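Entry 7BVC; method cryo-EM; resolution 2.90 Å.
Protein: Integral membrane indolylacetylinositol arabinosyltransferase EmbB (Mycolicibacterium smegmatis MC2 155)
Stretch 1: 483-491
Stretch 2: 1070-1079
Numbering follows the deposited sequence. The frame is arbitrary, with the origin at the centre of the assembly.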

ATOM      1  N   GLN B 483     -17.954  -6.075 -33.165  1.00 50.04           N
ATOM      2  CA  GLN B 483     -17.476  -4.739 -32.847  1.00 50.04           C
ATOM      3  C   GLN B 483     -16.799  -4.120 -34.072  1.00 50.04           C
ATOM      4  O   GLN B 483     -16.882  -4.650 -35.183  1.00 50.04           O
ATOM      5  CB  GLN B 483     -16.551  -4.795 -31.627  1.00 50.04           C
ATOM      6  CG  GLN B 483     -17.290  -4.791 -30.301  1.00 50.04           C
ATOM      7  CD  GLN B 483     -18.319  -3.684 -30.216  1.00 50.04           C
ATOM      8  OE1 GLN B 483     -18.024  -2.523 -30.497  1.00 50.04           O
ATOM      9  NE2 GLN B 483     -19.539  -4.039 -29.832  1.00 50.04           N
ATOM     10  N   THR B 484     -16.120  -2.992 -33.873  1.00 48.80           N
ATOM     11  CA  THR B 484     -15.523  -2.218 -34.950  1.00 48.80           C
ATOM     12  C   THR B 484     -14.313  -1.492 -34.377  1.00 48.80           C
ATOM     13  O   THR B 484     -14.249  -1.218 -33.176  1.00 48.80           O
ATOM     14  CB  THR B 484     -16.555  -1.247 -35.547  1.00 48.80           C
ATOM     15  OG1 THR B 484     -17.568  -1.994 -36.231  1.00 48.80           O
ATOM     16  CG2 THR B 484     -15.927  -0.285 -36.528  1.00 48.80           C
ATOM     17  N   ILE B 485     -13.340  -1.195 -35.244  1.00 47.98           N
ATOM     18  CA  ILE B 485     -12.099  -0.576 -34.782  1.00 47.98           C
ATOM     19  C   ILE B 485     -12.361   0.776 -34.130  1.00 47.98           C
ATOM     20  O   ILE B 485     -11.672   1.157 -33.176  1.00 47.98           O
ATOM     21  CB  ILE B 485     -11.090  -0.470 -35.946  1.00 47.98           C
ATOM     22  CG1 ILE B 485      -9.701  -0.098 -35.423  1.00 47.98           C
ATOM     23  CG2 ILE B 485     -11.560   0.525 -36.994  1.00 47.98           C
ATOM     24  CD1 ILE B 485      -9.083  -1.152 -34.540  1.00 47.98           C
ATOM     25  N   ALA B 486     -13.371   1.512 -34.605  1.00 47.77           N
ATOM     26  CA  ALA B 486     -13.680   2.810 -34.015  1.00 47.77           C
ATOM     27  C   ALA B 486     -14.239   2.655 -32.605  1.00 47.77           C
ATOM     28  O   ALA B 486     -13.817   3.355 -31.677  1.00 47.77           O
ATOM     29  CB  ALA B 486     -14.663   3.568 -34.905  1.00 47.77           C
ATOM     30  N   THR B 487     -15.195   1.740 -32.426  1.00 46.36           N
ATOM     31  CA  THR B 487     -15.746   1.511 -31.097  1.00 46.36           C
ATOM     32  C   THR B 487     -14.710   0.902 -30.162  1.00 46.36           C
ATOM     33  O   THR B 487     -14.711   1.197 -28.961  1.00 46.36           O
ATOM     34  CB  THR B 487     -16.976   0.611 -31.182  1.00 46.36           C
ATOM     35  OG1 THR B 487     -16.566  -0.735 -31.449  1.00 46.36           O
ATOM     36  CG2 THR B 487     -17.898   1.079 -32.293  1.00 46.36           C
ATOM     37  N   VAL B 488     -13.810   0.075 -30.692  1.00 47.40           N
ATOM     38  CA  VAL B 488     -12.733  -0.470 -29.873  1.00 47.40           C
ATOM     39  C   VAL B 488     -11.812   0.645 -29.398  1.00 47.40           C
ATOM     40  O   VAL B 488     -11.428   0.692 -28.224  1.00 47.40           O
ATOM     41  CB  VAL B 488     -11.966  -1.552 -30.654  1.00 47.40           C
ATOM     42  CG1 VAL B 488     -10.604  -1.792 -30.030  1.00 47.40           C
ATOM     43  CG2 VAL B 488     -12.765  -2.840 -30.697  1.00 47.40           C
ATOM     44  N   LEU B 489     -11.453   1.566 -30.296  1.00 48.32           N
ATOM     45  CA  LEU B 489     -10.617   2.695 -29.901  1.00 48.32           C
ATOM     46  C   LEU B 489     -11.315   3.564 -28.864  1.00 48.32           C
ATOM     47  O   LEU B 489     -10.687   4.017 -27.900  1.00 48.32           O
ATOM     48  CB  LEU B 489     -10.240   3.523 -31.129  1.00 48.32           C
ATOM     49  CG  LEU B 489      -9.170   2.933 -32.047  1.00 48.32           C
ATOM     50  CD1 LEU B 489      -8.992   3.798 -33.282  1.00 48.32           C
ATOM     51  CD2 LEU B 489      -7.857   2.778 -31.306  1.00 48.32           C
ATOM     52  N   GLU B 490     -12.617   3.802 -29.037  1.00 50.45           N
ATOM     53  CA  GLU B 490     -13.350   4.627 -28.080  1.00 50.45           C
ATOM     54  C   GLU B 490     -13.401   3.972 -26.705  1.00 50.45           C
ATOM     55  O   GLU B 490     -13.165   4.630 -25.682  1.00 50.45           O
ATOM     56  CB  GLU B 490     -14.763   4.894 -28.593  1.00 50.45           C
ATOM     57  CG  GLU B 490     -15.611   5.746 -27.668  1.00 50.45           C
ATOM     58  CD  GLU B 490     -15.142   7.185 -27.610  1.00 50.45           C
ATOM     59  OE1 GLU B 490     -15.253   7.805 -26.532  1.00 50.45           O
ATOM     60  OE2 GLU B 490     -14.658   7.696 -28.641  1.00 50.45           O
ATOM     61  N   ALA B 491     -13.703   2.674 -26.658  1.00 48.49           N
ATOM     62  CA  ALA B 491     -13.785   1.987 -25.375  1.00 48.49           C
ATOM     63  C   ALA B 491     -12.420   1.892 -24.707  1.00 48.49           C
ATOM     64  O   ALA B 491     -12.315   1.986 -23.479  1.00 48.49           O
ATOM     65  CB  ALA B 491     -14.399   0.605 -25.566  1.00 48.49           C
ATOM     66  N   SER B1070     -19.411   2.821 -41.841  1.00 52.95           N
ATOM     67  CA  SER B1070     -18.357   2.330 -42.720  1.00 52.95           C
ATOM     68  C   SER B1070     -17.106   1.918 -41.952  1.00 52.95           C
ATOM     69  O   SER B1070     -15.989   2.058 -42.462  1.00 52.95           O
ATOM     70  CB  SER B1070     -17.992   3.378 -43.770  1.00 52.95           C
ATOM     71  OG  SER B1070     -16.707   3.124 -44.309  1.00 52.95           O
ATOM     72  N   GLY B1071     -17.263   1.416 -40.729  1.00 49.84           N
ATOM     73  CA  GLY B1071     -16.154   0.866 -39.977  1.00 49.84           C
ATOM     74  C   GLY B1071     -15.133   1.858 -39.468  1.00 49.84           C
ATOM     75  O   GLY B1071     -14.299   1.486 -38.636  1.00 49.84           O
ATOM     76  N   LEU B1072     -15.153   3.102 -39.942  1.00 53.40           N
ATOM     77  CA  LEU B1072     -14.300   4.152 -39.410  1.00 53.40           C
ATOM     78  C   LEU B1072     -15.092   5.347 -38.913  1.00 53.40           C
ATOM     79  O   LEU B1072     -14.494   6.307 -38.413  1.00 53.40           O
ATOM     80  CB  LEU B1072     -13.292   4.616 -40.470  1.00 53.40           C
ATOM     81  CG  LEU B1072     -12.149   3.652 -40.770  1.00 53.40           C
ATOM     82  CD1 LEU B1072     -11.715   3.765 -42.219  1.00 53.40           C
ATOM     83  CD2 LEU B1072     -10.980   3.915 -39.839  1.00 53.40           C
ATOM     84  N   TYR B1073     -16.414   5.316 -39.038  1.00 57.04           N
ATOM     85  CA  TYR B1073     -17.240   6.440 -38.630  1.00 57.04           C
ATOM     86  C   TYR B1073     -17.261   6.568 -37.113  1.00 57.04           C
ATOM     87  O   TYR B1073     -17.298   5.572 -36.388  1.00 57.04           O
ATOM     88  CB  TYR B1073     -18.658   6.261 -39.172  1.00 57.04           C
ATOM     89  CG  TYR B1073     -19.644   7.305 -38.709  1.00 57.04           C
ATOM     90  CD1 TYR B1073     -19.791   8.498 -39.399  1.00 57.04           C
ATOM     91  CD2 TYR B1073     -20.443   7.088 -37.597  1.00 57.04           C
ATOM     92  CE1 TYR B1073     -20.697   9.453 -38.987  1.00 57.04           C
ATOM     93  CE2 TYR B1073     -21.351   8.037 -37.177  1.00 57.04           C
ATOM     94  CZ  TYR B1073     -21.474   9.216 -37.874  1.00 57.04           C
ATOM     95  OH  TYR B1073     -22.378  10.162 -37.456  1.00 57.04           O
ATOM     96  N   SER B1074     -17.233   7.808 -36.636  1.00 58.56           N
ATOM     97  CA  SER B1074     -17.308   8.082 -35.208  1.00 58.56           C
ATOM     98  C   SER B1074     -18.067   9.383 -34.977  1.00 58.56           C
ATOM     99  O   SER B1074     -17.623  10.449 -35.422  1.00 58.56           O
ATOM    100  CB  SER B1074     -15.911   8.159 -34.593  1.00 58.56           C
ATOM    101  OG  SER B1074     -15.981   8.442 -33.207  1.00 58.56           O
ATOM    102  N   PRO B1075     -19.211   9.343 -34.290  1.00 58.11           N
ATOM    103  CA  PRO B1075     -20.011  10.560 -34.108  1.00 58.11           C
ATOM    104  C   PRO B1075     -19.406  11.570 -33.149  1.00 58.11           C
ATOM    105  O   PRO B1075     -19.941  12.680 -33.032  1.00 58.11           O
ATOM    106  CB  PRO B1075     -21.338  10.022 -33.562  1.00 58.11           C
ATOM    107  CG  PRO B1075     -20.963   8.764 -32.865  1.00 58.11           C
ATOM    108  CD  PRO B1075     -19.846   8.165 -33.673  1.00 58.11           C
ATOM    109  N   GLY B1076     -18.316  11.230 -32.469  1.00 58.21           N
ATOM    110  CA  GLY B1076     -17.722  12.112 -31.496  1.00 58.21           C
ATOM    111  C   GLY B1076     -17.454  11.403 -30.186  1.00 58.21           C
ATOM    112  O   GLY B1076     -17.950  10.299 -29.937  1.00 58.21           O
ATOM    113  N   PRO B1077     -16.660  12.023 -29.321  1.00 56.69           N
ATOM    114  CA  PRO B1077     -16.311  11.386 -28.047  1.00 56.69           C
ATOM    115  C   PRO B1077     -17.508  11.321 -27.111  1.00 56.69           C
ATOM    116  O   PRO B1077     -18.534  11.976 -27.302  1.00 56.69           O
ATOM    117  CB  PRO B1077     -15.213  12.293 -27.488  1.00 56.69           C
ATOM    118  CG  PRO B1077     -15.501  13.625 -28.089  1.00 56.69           C
ATOM    119  CD  PRO B1077     -16.040  13.350 -29.463  1.00 56.69           C
ATOM    120  N   LEU B1078     -17.358  10.502 -26.076  1.00 55.17           N
ATOM    121  CA  LEU B1078     -18.354  10.386 -25.024  1.00 55.17           C
ATOM    122  C   LEU B1078     -18.067  11.386 -23.910  1.00 55.17           C
ATOM    123  O   LEU B1078     -16.954  11.894 -23.768  1.00 55.17           O
ATOM    124  CB  LEU B1078     -18.378   8.965 -24.458  1.00 55.17           C
ATOM    125  CG  LEU B1078     -19.399   8.001 -25.061  1.00 55.17           C
ATOM    126  CD1 LEU B1078     -19.329   6.650 -24.377  1.00 55.17           C
ATOM    127  CD2 LEU B1078     -20.789   8.583 -24.933  1.00 55.17           C
ATOM    128  N   ARG B1079     -19.094  11.665 -23.112  1.00 55.93           N
ATOM    129  CA  ARG B1079     -18.971  12.565 -21.972  1.00 55.93           C
ATOM    130  C   ARG B1079     -18.453  11.756 -20.787  1.00 55.93           C
ATOM    131  O   ARG B1079     -19.159  10.889 -20.263  1.00 55.93           O
ATOM    132  CB  ARG B1079     -20.310  13.224 -21.656  1.00 55.93           C
ATOM    133  CG  ARG B1079     -20.192  14.562 -20.953  1.00 55.93           C
ATOM    134  CD  ARG B1079     -20.190  14.389 -19.450  1.00 55.93           C
ATOM    135  NE  ARG B1079     -19.873  15.629 -18.753  1.00 55.93           N
ATOM    136  CZ  ARG B1079     -19.526  15.694 -17.473  1.00 55.93           C
ATOM    137  NH1 ARG B1079     -19.251  16.865 -16.918  1.00 55.93           N
ATOM    138  NH2 ARG B1079     -19.453  14.587 -16.749  1.00 55.93           N
TER

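The two stretches lie 585 residues or more apart at their touching points, yet they pack along one side of the start of a helix. Residues 485-491 form the start of a helix, with T484 at the N-cap position; residues 1070-1079 have no regular secondary structure and run past the helix in an irregular path. The backbones come nearest at the helix start, where the CA atoms of A486 and L1072 are 5.6 Å apart and those of T484 and G1071 5.9 Å. Farther along, the CA atoms of E490 and P1077 are 7.4 Å apart, a gap that a long side chain can span. The contact is modest, burying 295 Å² in all.

Most of the packing is van der Waals contact between small aliphatic groups and the backbone of the second stretch. The carbonyl oxygen G1071 O sits against two methyl groups, 3.2 Å from T484 CG2 and 3.3 Å from I485 CG2. G1071 has a positive phi of 71°, a conformation that by itself favours glycine. A486 points its methyl toward the second stretch, and its CB lies 3.6 Å from Y1073 O; so short a side chain lets the two backbones come close. The side chains of L1072 and Y1073 leave CA in the away direction, so here the helix meets mainly main chain. One apolar side-chain pair, I485 CG2 and L1072 CD2 at 4.5 Å, adds a loose contact.

The polar link across the stretches comes from E490, one helical turn after A486 and likewise pointing toward the second stretch. The backbone amide of L1078 donates a weak hydrogen bond to the carboxylate, with L1078 N 3.5 Å from E490 OE1 and an angle of 151° at the hydrogen. A carboxylate suits this place because it offers an acceptor to a main-chain donor. E490 OE1 also lies 3.9 Å from L1078 CB, a nearness that goes with the bond to the neighbouring amide. Two residues before L1078, G1076 adopts phi/psi of 130/166°, where a CB would be jammed against the preceding carbonyl oxygen and crowded by P1077 CD; glycine fits there for local reasons.

Bonds within the first stretch hold the helix start in shape. V488 N donates to T484 O at 2.8 Å, and E490 N to A486 O at 2.9 Å. T487 OG1 donates a very short bond to Q483 OE1, 2.5 Å, tying the helix to the residue before its N-cap.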